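Local atomic coordinates of ribosomal protein L11 methyltransferase (Lactobacillus delbrueckii subsp. bulgaricus ATCC BAA-365, PDB entry 3GRZ), a protein that probably trimethylates lysine amino groups of ribosomal protein L11 with S-adenosyl-L-methionine as methyl donor, here represented by its C-terminal methyltransferase fragment. Residues F177-K182 with I189-S194; L128-I133 with Q154-G159; H11-P16 with Q28-L33; P16-Y21 with L33-A38; A77-G82 with I108-L113. All blocks are in the same frame, centred on the assembly; numbering follows the deposited sequence.

Contact 1: F177-K182 with I189-S194; sequences FQIDLK and IGLAIS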
# COMPACT_ATOMS: atom_id res chain seq x y z
N PHE B 177 16.80 -14.84 -1.02
CA PHE B 177 15.65 -13.99 -0.73
C PHE B 177 14.74 -13.93 -1.95
O PHE B 177 15.22 -13.90 -3.08
CB PHE B 177 16.11 -12.58 -0.33
CG PHE B 177 16.69 -12.50 1.05
CD1 PHE B 177 15.87 -12.48 2.16
CD2 PHE B 177 18.07 -12.46 1.23
CE1 PHE B 177 16.40 -12.42 3.44
CE2 PHE B 177 18.61 -12.41 2.52
CZ PHE B 177 17.77 -12.39 3.62
N GLN B 178 13.44 -13.93 -1.71
CA GLN B 178 12.47 -13.75 -2.78
C GLN B 178 11.77 -12.39 -2.66
O GLN B 178 11.74 -11.79 -1.58
CB GLN B 178 11.45 -14.89 -2.75
CG GLN B 178 10.57 -14.92 -1.51
CD GLN B 178 9.70 -16.15 -1.44
OE1 GLN B 178 10.11 -17.25 -1.81
NE2 GLN B 178 8.48 -15.98 -0.94
N ILE B 179 11.20 -11.94 -3.78
CA ILE B 179 10.43 -10.70 -3.85
C ILE B 179 8.95 -11.08 -3.87
O ILE B 179 8.47 -11.73 -4.81
CB ILE B 179 10.80 -9.88 -5.11
CG1 ILE B 179 12.28 -9.48 -5.08
CG2 ILE B 179 9.90 -8.65 -5.25
CD1 ILE B 179 12.80 -8.85 -6.39
N ASP B 180 8.25 -10.70 -2.82
CA ASP B 180 6.83 -10.95 -2.68
C ASP B 180 6.00 -9.88 -3.38
O ASP B 180 4.87 -10.13 -3.80
CB ASP B 180 6.46 -10.98 -1.19
CG ASP B 180 7.27 -11.98 -0.40
OD1 ASP B 180 7.67 -13.02 -0.95
OD2 ASP B 180 7.49 -11.72 0.80
N LEU B 181 6.57 -8.68 -3.49
CA LEU B 181 5.88 -7.53 -4.07
C LEU B 181 6.89 -6.54 -4.63
O LEU B 181 7.84 -6.15 -3.96
CB LEU B 181 4.96 -6.85 -3.05
CG LEU B 181 4.29 -5.52 -3.45
CD1 LEU B 181 3.18 -5.70 -4.51
CD2 LEU B 181 3.75 -4.82 -2.24
N LYS B 182 6.67 -6.16 -5.88
CA LYS B 182 7.48 -5.18 -6.57
C LYS B 182 6.58 -3.99 -6.89
O LYS B 182 5.48 -4.15 -7.42
CB LYS B 182 8.05 -5.79 -7.85
CG LYS B 182 8.87 -4.81 -8.70
CD LYS B 182 9.50 -5.52 -9.90
CE LYS B 182 8.52 -5.66 -11.06
NZ LYS B 182 9.07 -6.51 -12.16
N ILE B 189 11.73 2.04 -7.64
CA ILE B 189 11.26 0.71 -7.31
C ILE B 189 11.25 0.53 -5.81
O ILE B 189 12.19 0.94 -5.11
CB ILE B 189 12.19 -0.38 -7.94
CG1 ILE B 189 12.41 -0.16 -9.44
CG2 ILE B 189 11.69 -1.79 -7.65
CD1 ILE B 189 11.29 -0.59 -10.32
N GLY B 190 10.18 -0.10 -5.31
CA GLY B 190 10.12 -0.59 -3.93
C GLY B 190 9.88 -2.09 -3.93
O GLY B 190 9.17 -2.60 -4.78
N LEU B 191 10.48 -2.79 -2.97
CA LEU B 191 10.33 -4.25 -2.88
C LEU B 191 9.94 -4.72 -1.50
O LEU B 191 10.53 -4.28 -0.50
CB LEU B 191 11.63 -4.96 -3.27
CG LEU B 191 12.32 -4.63 -4.58
CD1 LEU B 191 13.71 -5.29 -4.59
CD2 LEU B 191 11.49 -5.10 -5.77
N ALA B 192 8.97 -5.64 -1.44
CA ALA B 192 8.70 -6.42 -0.24
C ALA B 192 9.37 -7.78 -0.42
O ALA B 192 9.16 -8.45 -1.43
CB ALA B 192 7.20 -6.58 -0.01
N ILE B 193 10.17 -8.16 0.57
CA ILE B 193 11.12 -9.25 0.48
C ILE B 193 10.96 -10.21 1.67
O ILE B 193 10.72 -9.77 2.79
CB ILE B 193 12.58 -8.70 0.42
CG1 ILE B 193 12.83 -7.93 -0.88
CG2 ILE B 193 13.65 -9.80 0.58
CD1 ILE B 193 13.91 -6.85 -0.75
N SER B 194 11.07 -11.51 1.42
CA SER B 194 11.18 -12.50 2.50
C SER B 194 12.19 -13.58 2.11
O SER B 194 12.72 -13.55 1.00
CB SER B 194 9.81 -13.10 2.83
OG SER B 194 9.20 -13.67 1.68

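Contact 2: L128-I133 with Q154-G159; sequences LIVANI and QVIFSG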
# COMPACT_ATOMS: atom_id res chain seq x y z
N LEU B 128 11.32 -7.14 10.88
CA LEU B 128 11.18 -6.26 9.73
C LEU B 128 12.39 -5.34 9.59
O LEU B 128 12.72 -4.57 10.49
CB LEU B 128 9.87 -5.47 9.82
CG LEU B 128 9.50 -4.57 8.64
CD1 LEU B 128 9.06 -5.42 7.47
CD2 LEU B 128 8.40 -3.60 9.04
N ILE B 129 13.08 -5.44 8.46
CA ILE B 129 14.19 -4.55 8.17
C ILE B 129 13.76 -3.65 7.01
O ILE B 129 13.32 -4.15 5.98
CB ILE B 129 15.51 -5.32 7.88
CG1 ILE B 129 15.93 -6.13 9.12
CG2 ILE B 129 16.61 -4.35 7.44
CD1 ILE B 129 17.18 -6.98 8.94
N VAL B 130 13.84 -2.33 7.20
CA VAL B 130 13.38 -1.37 6.21
C VAL B 130 14.57 -0.51 5.81
O VAL B 130 15.36 -0.10 6.67
CB VAL B 130 12.24 -0.45 6.75
CG1 VAL B 130 11.73 0.48 5.67
CG2 VAL B 130 11.08 -1.27 7.30
N ALA B 131 14.72 -0.25 4.51
CA ALA B 131 15.84 0.56 4.01
C ALA B 131 15.46 1.31 2.74
O ALA B 131 15.25 0.69 1.70
CB ALA B 131 17.07 -0.32 3.75
N ASN B 132 15.34 2.64 2.85
CA ASN B 132 15.15 3.50 1.70
C ASN B 132 16.47 4.20 1.43
O ASN B 132 16.70 5.33 1.86
CB ASN B 132 14.03 4.53 1.92
CG ASN B 132 13.76 5.40 0.70
OD1 ASN B 132 14.23 5.11 -0.39
ND2 ASN B 132 13.01 6.46 0.90
N ILE B 133 17.35 3.50 0.72
CA ILE B 133 18.68 4.00 0.42
C ILE B 133 19.03 3.55 -1.01
O ILE B 133 18.37 2.67 -1.58
CB ILE B 133 19.75 3.51 1.46
CG1 ILE B 133 19.74 1.99 1.59
CG2 ILE B 133 19.53 4.15 2.85
CD1 ILE B 133 20.57 1.42 2.76
N GLN B 154 10.81 -10.18 7.43
CA GLN B 154 10.52 -9.54 6.16
C GLN B 154 11.40 -8.31 5.98
O GLN B 154 11.96 -7.79 6.94
CB GLN B 154 9.04 -9.14 6.10
CG GLN B 154 8.14 -10.35 6.06
CD GLN B 154 6.69 -9.99 6.18
OE1 GLN B 154 6.17 -9.82 7.29
NE2 GLN B 154 6.02 -9.88 5.05
N VAL B 155 11.55 -7.89 4.73
CA VAL B 155 12.46 -6.80 4.38
C VAL B 155 11.72 -5.89 3.40
O VAL B 155 11.02 -6.37 2.50
CB VAL B 155 13.83 -7.32 3.80
CG1 VAL B 155 14.71 -6.19 3.35
CG2 VAL B 155 14.63 -8.11 4.85
N ILE B 156 11.81 -4.58 3.62
CA ILE B 156 11.30 -3.60 2.66
C ILE B 156 12.43 -2.70 2.17
O ILE B 156 13.07 -2.02 2.97
CB ILE B 156 10.20 -2.73 3.29
CG1 ILE B 156 9.07 -3.62 3.81
CG2 ILE B 156 9.69 -1.69 2.26
CD1 ILE B 156 8.28 -2.96 4.87
N PHE B 157 12.67 -2.72 0.86
CA PHE B 157 13.63 -1.83 0.22
C PHE B 157 12.90 -0.80 -0.60
O PHE B 157 11.90 -1.10 -1.24
CB PHE B 157 14.55 -2.57 -0.77
CG PHE B 157 15.63 -3.40 -0.11
CD1 PHE B 157 15.89 -3.31 1.26
CD2 PHE B 157 16.42 -4.24 -0.90
CE1 PHE B 157 16.90 -4.07 1.85
CE2 PHE B 157 17.45 -5.01 -0.32
CZ PHE B 157 17.68 -4.94 1.05
N SER B 158 13.43 0.42 -0.59
CA SER B 158 12.99 1.44 -1.52
C SER B 158 14.23 2.24 -1.91
O SER B 158 15.33 2.00 -1.38
CB SER B 158 11.93 2.33 -0.89
OG SER B 158 11.32 3.11 -1.90
N GLY B 159 14.06 3.17 -2.85
CA GLY B 159 15.17 3.99 -3.34
C GLY B 159 15.94 3.34 -4.48
O GLY B 159 17.03 3.79 -4.82

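Contact 3: H11-P16 with Q28-L33; sequences HLAIVP and QEIIRL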
# COMPACT_ATOMS: atom_id res chain seq x y z
N HIS B 11 -3.93 6.53 5.71
CA HIS B 11 -3.57 6.54 7.11
C HIS B 11 -2.29 7.31 7.43
O HIS B 11 -1.86 7.32 8.57
CB HIS B 11 -3.48 5.11 7.64
CG HIS B 11 -4.79 4.40 7.65
ND1 HIS B 11 -5.13 3.44 6.72
CD2 HIS B 11 -5.86 4.52 8.47
CE1 HIS B 11 -6.35 3.00 6.97
NE2 HIS B 11 -6.82 3.63 8.03
N LEU B 12 -1.69 7.96 6.43
CA LEU B 12 -0.47 8.73 6.66
C LEU B 12 -0.35 9.98 5.79
O LEU B 12 -0.45 9.91 4.56
CB LEU B 12 0.75 7.86 6.40
CG LEU B 12 1.75 7.84 7.54
CD1 LEU B 12 1.60 6.53 8.32
CD2 LEU B 12 3.14 8.01 6.97
N ALA B 13 -0.12 11.12 6.45
CA ALA B 13 0.28 12.34 5.78
C ALA B 13 1.51 12.94 6.48
O ALA B 13 1.74 12.73 7.68
CB ALA B 13 -0.90 13.35 5.71
N ILE B 14 2.32 13.66 5.71
CA ILE B 14 3.49 14.32 6.26
C ILE B 14 3.26 15.82 6.19
O ILE B 14 2.78 16.34 5.18
CB ILE B 14 4.80 13.98 5.51
CG1 ILE B 14 5.05 12.47 5.48
CG2 ILE B 14 6.00 14.68 6.13
CD1 ILE B 14 6.19 12.10 4.55
N VAL B 15 3.60 16.51 7.27
CA VAL B 15 3.32 17.92 7.44
C VAL B 15 4.58 18.62 7.98
O VAL B 15 5.27 18.05 8.81
CB VAL B 15 2.07 18.06 8.34
CG1 VAL B 15 2.21 19.09 9.43
CG2 VAL B 15 0.84 18.30 7.49
N PRO B 16 4.91 19.82 7.46
CA PRO B 16 6.04 20.57 8.03
C PRO B 16 5.70 20.99 9.46
O PRO B 16 4.53 21.25 9.74
CB PRO B 16 6.15 21.80 7.12
CG PRO B 16 5.39 21.43 5.87
CD PRO B 16 4.29 20.55 6.35
N GLN B 28 -6.32 9.61 10.23
CA GLN B 28 -5.15 9.71 9.36
C GLN B 28 -4.00 10.27 10.18
O GLN B 28 -4.07 11.40 10.68
CB GLN B 28 -5.41 10.60 8.14
CG GLN B 28 -4.21 10.65 7.18
CD GLN B 28 -4.41 11.62 6.05
OE1 GLN B 28 -4.94 12.71 6.24
NE2 GLN B 28 -3.96 11.24 4.85
N GLU B 29 -2.95 9.47 10.34
CA GLU B 29 -1.78 9.85 11.13
C GLU B 29 -1.02 11.01 10.47
O GLU B 29 -0.72 10.98 9.27
CB GLU B 29 -0.87 8.64 11.32
CG GLU B 29 0.15 8.79 12.42
CD GLU B 29 -0.44 8.63 13.82
OE1 GLU B 29 -0.19 9.52 14.66
OE2 GLU B 29 -1.14 7.62 14.08
N ILE B 30 -0.72 12.03 11.27
CA ILE B 30 0.04 13.18 10.77
C ILE B 30 1.45 13.11 11.32
O ILE B 30 1.66 13.08 12.54
CB ILE B 30 -0.63 14.52 11.14
CG1 ILE B 30 -2.09 14.59 10.63
CG2 ILE B 30 0.18 15.71 10.64
CD1 ILE B 30 -2.30 14.25 9.14
N ILE B 31 2.43 13.03 10.42
CA ILE B 31 3.82 13.00 10.85
C ILE B 31 4.45 14.37 10.59
O ILE B 31 4.56 14.81 9.44
CB ILE B 31 4.61 11.86 10.19
CG1 ILE B 31 4.04 10.51 10.64
CG2 ILE B 31 6.10 11.97 10.54
CD1 ILE B 31 4.74 9.32 10.03
N ARG B 32 4.81 15.04 11.68
CA ARG B 32 5.48 16.33 11.61
C ARG B 32 6.99 16.16 11.44
O ARG B 32 7.63 15.37 12.15
CB ARG B 32 5.14 17.19 12.82
CG ARG B 32 3.65 17.47 12.91
CD ARG B 32 3.27 18.46 13.99
NE ARG B 32 1.89 18.89 13.82
CZ ARG B 32 1.51 19.94 13.09
NH1 ARG B 32 0.23 20.24 12.97
NH2 ARG B 32 2.42 20.69 12.48
N LEU B 33 7.55 16.87 10.46
CA LEU B 33 8.98 16.86 10.20
C LEU B 33 9.49 18.30 10.12
O LEU B 33 8.79 19.19 9.63
CB LEU B 33 9.30 16.14 8.89
CG LEU B 33 9.04 14.64 8.67
CD1 LEU B 33 9.57 14.23 7.32
CD2 LEU B 33 9.67 13.78 9.76

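Contact 4: P16-Y21 with L33-A38; sequences PEWEDY and LDPGLA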
# COMPACT_ATOMS: atom_id res chain seq x y z
N PRO B 16 4.91 19.82 7.46
CA PRO B 16 6.04 20.57 8.03
C PRO B 16 5.70 20.99 9.46
O PRO B 16 4.53 21.25 9.74
CB PRO B 16 6.15 21.80 7.12
CG PRO B 16 5.39 21.43 5.87
CD PRO B 16 4.29 20.55 6.35
N GLU B 17 6.68 21.05 10.35
CA GLU B 17 6.42 21.24 11.79
C GLU B 17 5.62 22.50 12.19
O GLU B 17 4.91 22.48 13.20
CB GLU B 17 7.72 21.15 12.61
CG GLU B 17 8.80 22.19 12.28
CD GLU B 17 8.67 23.48 13.09
OE1 GLU B 17 8.26 23.40 14.27
OE2 GLU B 17 8.98 24.56 12.55
N TRP B 18 5.73 23.56 11.39
CA TRP B 18 5.04 24.83 11.65
C TRP B 18 3.53 24.79 11.35
O TRP B 18 2.78 25.59 11.91
CB TRP B 18 5.70 25.98 10.87
CG TRP B 18 5.51 25.92 9.37
CD1 TRP B 18 4.37 26.23 8.67
CD2 TRP B 18 6.49 25.53 8.40
NE1 TRP B 18 4.58 26.05 7.32
CE2 TRP B 18 5.87 25.62 7.13
CE3 TRP B 18 7.82 25.12 8.48
CZ2 TRP B 18 6.55 25.32 5.95
CZ3 TRP B 18 8.49 24.82 7.31
CH2 TRP B 18 7.86 24.92 6.06
N GLU B 19 3.11 23.89 10.46
CA GLU B 19 1.72 23.82 9.98
C GLU B 19 0.71 23.51 11.07
O GLU B 19 1.03 22.83 12.04
CB GLU B 19 1.60 22.78 8.86
CG GLU B 19 1.89 23.29 7.46
CD GLU B 19 0.63 23.56 6.64
OE1 GLU B 19 -0.49 23.58 7.21
OE2 GLU B 19 0.76 23.75 5.41
N ASP B 20 -0.50 24.05 10.93
CA ASP B 20 -1.59 23.73 11.84
C ASP B 20 -2.64 22.97 11.05
O ASP B 20 -3.68 23.52 10.67
CB ASP B 20 -2.17 25.00 12.46
CG ASP B 20 -3.12 24.72 13.63
OD1 ASP B 20 -3.10 23.59 14.17
OD2 ASP B 20 -3.88 25.64 14.01
N TYR B 21 -2.36 21.69 10.79
CA TYR B 21 -3.15 20.91 9.85
C TYR B 21 -4.15 19.99 10.52
O TYR B 21 -3.80 19.21 11.41
CB TYR B 21 -2.24 20.10 8.91
CG TYR B 21 -3.00 19.34 7.86
CD1 TYR B 21 -3.77 20.01 6.90
CD2 TYR B 21 -2.97 17.95 7.82
CE1 TYR B 21 -4.48 19.32 5.93
CE2 TYR B 21 -3.68 17.24 6.85
CZ TYR B 21 -4.43 17.94 5.91
OH TYR B 21 -5.13 17.26 4.94
N LEU B 33 7.55 16.87 10.46
CA LEU B 33 8.98 16.86 10.20
C LEU B 33 9.49 18.30 10.12
O LEU B 33 8.79 19.19 9.63
CB LEU B 33 9.30 16.14 8.89
CG LEU B 33 9.04 14.64 8.67
CD1 LEU B 33 9.57 14.23 7.32
CD2 LEU B 33 9.67 13.78 9.76
N ASP B 34 10.72 18.52 10.59
CA ASP B 34 11.34 19.84 10.58
C ASP B 34 12.25 19.94 9.35
O ASP B 34 13.27 19.26 9.27
CB ASP B 34 12.11 20.08 11.89
CG ASP B 34 12.73 21.49 12.00
OD1 ASP B 34 12.78 22.25 11.00
OD2 ASP B 34 13.18 21.83 13.11
N PRO B 35 11.88 20.80 8.38
CA PRO B 35 12.61 20.97 7.11
C PRO B 35 13.98 21.61 7.29
O PRO B 35 14.84 21.45 6.43
CB PRO B 35 11.70 21.92 6.32
CG PRO B 35 10.39 21.85 6.98
CD PRO B 35 10.71 21.70 8.42
N GLY B 36 14.17 22.32 8.39
CA GLY B 36 15.46 22.91 8.75
C GLY B 36 16.52 21.88 9.11
O GLY B 36 17.71 22.16 9.03
N LEU B 37 16.08 20.69 9.52
CA LEU B 37 17.00 19.60 9.82
C LEU B 37 17.38 18.89 8.53
O LEU B 37 16.71 19.06 7.51
CB LEU B 37 16.38 18.62 10.83
CG LEU B 37 15.98 19.20 12.19
CD1 LEU B 37 15.15 18.21 12.97
CD2 LEU B 37 17.21 19.66 12.99
N ALA B 38 18.45 18.11 8.58
CA ALA B 38 18.89 17.35 7.40
C ALA B 38 17.89 16.24 7.03
O ALA B 38 17.13 15.76 7.89
CB ALA B 38 20.29 16.78 7.62

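Contact 5: A77-G82 with I108-L113; sequences AAHKLG and IYDIAL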
# COMPACT_ATOMS: atom_id res chain seq x y z
N ALA B 77 6.96 6.37 11.36
CA ALA B 77 5.77 5.76 10.81
C ALA B 77 5.58 4.33 11.31
O ALA B 77 4.47 3.94 11.65
CB ALA B 77 5.84 5.77 9.33
N ALA B 78 6.67 3.56 11.35
CA ALA B 78 6.62 2.20 11.89
C ALA B 78 6.14 2.20 13.33
O ALA B 78 5.30 1.38 13.70
CB ALA B 78 7.98 1.52 11.76
N HIS B 79 6.65 3.14 14.14
CA HIS B 79 6.27 3.26 15.56
C HIS B 79 4.77 3.53 15.68
O HIS B 79 4.07 2.88 16.46
CB HIS B 79 7.09 4.35 16.27
CG HIS B 79 6.82 4.45 17.74
ND1 HIS B 79 5.75 5.15 18.26
CD2 HIS B 79 7.50 3.95 18.80
CE1 HIS B 79 5.77 5.06 19.58
NE2 HIS B 79 6.82 4.35 19.93
N LYS B 80 4.29 4.49 14.90
CA LYS B 80 2.87 4.87 14.92
C LYS B 80 1.95 3.74 14.44
O LYS B 80 0.83 3.58 14.94
CB LYS B 80 2.65 6.12 14.09
CG LYS B 80 3.12 7.39 14.80
CD LYS B 80 3.40 8.49 13.81
CE LYS B 80 3.57 9.84 14.50
NZ LYS B 80 2.40 10.21 15.33
N LEU B 81 2.46 2.93 13.51
CA LEU B 81 1.72 1.78 12.98
C LEU B 81 1.75 0.55 13.89
O LEU B 81 1.24 -0.50 13.52
CB LEU B 81 2.20 1.42 11.57
CG LEU B 81 1.79 2.43 10.49
CD1 LEU B 81 2.45 2.11 9.17
CD2 LEU B 81 0.28 2.51 10.32
N GLY B 82 2.36 0.69 15.06
CA GLY B 82 2.26 -0.32 16.10
C GLY B 82 3.43 -1.27 16.19
O GLY B 82 3.25 -2.40 16.63
N ILE B 108 7.17 11.11 20.35
CA ILE B 108 7.78 9.79 20.44
C ILE B 108 9.18 9.95 21.00
O ILE B 108 9.99 10.67 20.42
CB ILE B 108 7.85 9.07 19.05
CG1 ILE B 108 6.45 8.82 18.48
CG2 ILE B 108 8.62 7.75 19.14
CD1 ILE B 108 6.44 8.50 16.97
N TYR B 109 9.46 9.25 22.10
CA TYR B 109 10.73 9.40 22.82
C TYR B 109 11.48 8.08 22.99
O TYR B 109 12.61 8.06 23.46
CB TYR B 109 10.51 10.11 24.17
CG TYR B 109 9.91 11.49 23.98
CD1 TYR B 109 10.72 12.59 23.67
CD2 TYR B 109 8.53 11.70 24.05
CE1 TYR B 109 10.19 13.84 23.46
CE2 TYR B 109 7.98 12.97 23.83
CZ TYR B 109 8.82 14.03 23.53
OH TYR B 109 8.30 15.28 23.31
N ASP B 110 10.85 6.99 22.54
CA ASP B 110 11.40 5.63 22.70
C ASP B 110 11.88 4.93 21.44
O ASP B 110 12.02 3.71 21.44
CB ASP B 110 10.40 4.73 23.45
CG ASP B 110 9.09 4.52 22.69
OD1 ASP B 110 8.86 5.14 21.64
OD2 ASP B 110 8.26 3.73 23.18
N ILE B 111 12.13 5.67 20.36
CA ILE B 111 12.82 5.06 19.22
C ILE B 111 14.31 4.97 19.53
O ILE B 111 14.94 5.99 19.84
CB ILE B 111 12.57 5.83 17.90
CG1 ILE B 111 11.13 5.62 17.43
CG2 ILE B 111 13.56 5.35 16.81
CD1 ILE B 111 10.68 6.47 16.24
N ALA B 112 14.87 3.77 19.47
CA ALA B 112 16.31 3.58 19.69
C ALA B 112 17.10 4.01 18.47
O ALA B 112 16.70 3.75 17.34
CB ALA B 112 16.62 2.13 20.03
N LEU B 113 18.23 4.68 18.71
CA LEU B 113 19.07 5.21 17.64
C LEU B 113 20.48 4.66 17.75
O LEU B 113 21.03 4.57 18.84
CB LEU B 113 19.09 6.74 17.67
CG LEU B 113 17.74 7.47 17.58
CD1 LEU B 113 17.88 8.94 17.96
CD2 LEU B 113 17.13 7.35 16.20

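Contact 1: F177-K182 with I189-S194
Ser194 turns OG between its backbone N and carbonyl carbon (chi1 56°), and Asp180 sets CG anti to its carbonyl carbon (chi1 -56°), which lets hydroxyl and carboxylate meet. Ser194 OG donates to Asp180 OD2, which receives it on its syn lone pair at 2.7 Å. The second carboxylate oxygen is held from within its own segment, Gln178 NE2 donating to Asp180 OD1 at 3.1 Å, while Gln178 OE1 accepts from His197 N. An alanine at Asp180 would probably leave the Ser194 hydroxyl and Gln178 NE2 without the carboxylate they share, the hydroxyl then free to turn. The two segments form the closing beta hairpin of the Rossmann-like methyltransferase sheet, and the hairpin carries a classic beta bulge: Asp180 N bonds Ala192 O at 2.8 Å, and Leu181 N reaches the same oxygen in a weak bond of 3.3 Å. Within the bulge, Leu181 CB rests on Ala192 CB at 3.8 Å. On the face of Ile179 and Leu191 the touching atoms are carbons: Leu191 CD2 meets Ile179 CG2 at 3.9 Å and also CG of Lys182. Lys182 pairs antiparallel with a strand of the second subunit, extending the sheet.

Contact 2: L128-I133 with Q154-G159
Ile156 and Leu128 meet methyl to methyl, CD1 of Ile156 lying 3.7 Å from CD1 of Leu128. Leu128 holds CG anti to its backbone N (chi1 -176°), and its CD1 leans toward the partner strand, also passing the CB of Gln154. The same Ile156 CD1 borders CG2 of Val130 at 4.1 Å, and these two side chains run alongside each other, pointing the same way. Helix 44-57 covers this face, with Ile54 on Ile156 and Ala57 on Leu128. Ile129, on the reverse face, is held chiefly through its backbone: its N donates to Gln154 O at 3.0 Å, and its O accepts from Ile156 N at 2.8 Å. Ile156 O then receives Ala131 N at 2.9 Å, the interlocked pattern of parallel strands. The two strands, nearly parallel at 4° and linked through helix 135-145, make a beta-alpha-beta crossover at the centre of the Rossmann-like sheet. At the C-terminal end of strand 126-132 lies Asn132, a predicted S-adenosyl-L-methionine ligand, whose ND2 bonds Thr46 OG1; Ser158 OG bonds the backbone O of Thr46, so this residue, in the first turn of helix 44-57, ties Asn132 and Ser158 together. Asn132 OD1 comes within 3.6 Å of Ser158 CB. Next to it Gly159 takes a positive phi of 87°, where Asn132 OD1 and Ile133 O leave no room for a CB.

Contact 3: H11-P16 with Q28-L33
Val15 and Ile30 meet at a slant, Ile30 CG2 lying 3.8 Å from Val15 CB, in a parallel strand pair of the small three-stranded sheet that precedes the Rossmann-like core. The axes of the short strands stand 31° apart. Beside Ile30 CG2, its CD1 touches Ala13 CB at 3.8 Å. On the opposite face Leu12 CD2 and Ile31 CD1 cross obliquely at 3.7 Å, and Ile14 CG2, on the same face as Leu12, reaches Leu33 CD1; Ile73 of helix 73-80 covers Ile14 and Ile31 there. Arg32 instead lies beside Val15, both pointing the same way, with Val15 CG1 over a face of the guanidinium; Arg32 has two conformers, so the position of this group is doubtful. Arg32 NH2 bonds the backbone O of Glu19, and Glu29 forms a salt bridge with Lys80. His11 lies at the subunit interface, stacked on His11 of the second subunit, with ND1 bonded to Glu55 of the second subunit. Between the strands Ile31 N donates to Ala13 O at 2.8 Å in an almost straight hydrogen bond (N-H...O 174°), whereas Glu29 N approaches His11 O at 3.0 Å from well above the carbonyl plane.

Contact 4: P16-Y21 with L33-A38
Two acidic side chains, Glu17 and Asp34, lie side by side and point the same way, with their methylenes rather than their charges in contact. Glu17 CG is 3.9 Å from Asp34 CB, and the carboxylates stand further apart, Glu17 OE2 to Asp34 OD1 being 4.7 Å. Their planes differ by 37°. Two like charges so near each other might slightly raise the proton affinity of one or both. Glu17 reaches this position with CG between its backbone N and carbonyl carbon (chi1 61°) and the chain bent at chi2. Leu105 of helix 93-105 packs against both acids. The backbone joins the segments where the parallel strand pairing runs out: Glu17 N makes a weak hydrogen bond to Leu33 O at 2.9 Å, and Pro16 CA lies 3.5 Å from that oxygen in a CA-H...O contact. At this end of the small N-terminal sheet, strands 12-16 and 29-33 each break into a type I beta turn, Pro16 to Glu19 and Asp34 to Leu37, the second in the loop toward helix 44-57. There Asp34 OD1 accepts from Gly36 N at 3.0 Å, an Asx turn, with the donor standing above the carboxylate plane. Trp18 and Pro35 make the apolar part at the surface. The indole comes obliquely to the proline ring, CZ3 of Trp18 standing 3.5 Å from CG of Pro35. Pro16 CB lies over one face of the indole, toward its rim, and also meets Pro35 CG at 4.2 Å. Tyr3 touches both prolines, bringing the N-terminal end of the model onto this cluster.

Contact 5: A77-G82 with I108-L113
Ile108 sits squarely on His79: its CG2 lies 3.8 Å from the centroid of the imidazole, almost on the ring normal, a CH-pi contact over the centre of one face. His79 reaches it with CG anti to the backbone N (chi1 -176°), and the two side chains slide past each other in opposite directions. Further van der Waals contacts surround this one. Ile108 CD1 approaches His79 ND1 at 3.7 Å and CE of Lys80, whose NZ is partnered by Glu29, at 4.0 Å, while Ile111 CD1 lies 4.2 Å from His79 CB. These contacts pack the end of helix 73-80, from the first beta-alpha unit of the Rossmann-like core, against the loop leading into edge strand 112-115. The polar part is a weak hydrogen bond from His79 NE2 to Asp110 OD1, short at 2.8 Å but strongly bent (116°), with ring and carboxylate planes 66° apart. An alanine at His79 would probably leave Asp110 OD1 without this donor and open a gap beneath Ile108 CG2. At the helix end Gly82, with positive phi, completes a Schellman motif, one of its two bonds running from Gly82 N to His79 O at 3.1 Å.

From the N terminus, contact 3 closes a loop between the parallel strands 12-16 and 29-33, and contact 4 joins the turns that follow both strands. The segments of these two contacts alternate along the chain, so the contacts cross and share Pro16 and Leu33. Contacts 5, 2 and 1 follow in series, without nesting. Contact 5 spans strand 85-90 and helix 93-105, and it touches contact 3 through helix 73-80 and strand 29-33. Contact 2 closes round helix 135-145 in the central sheet; contact 1 forms the C-terminal hairpin. Strand 188-195 lies next to strand 153-161, so contacts 1 and 2 touch directly, their centres about 9 Å apart.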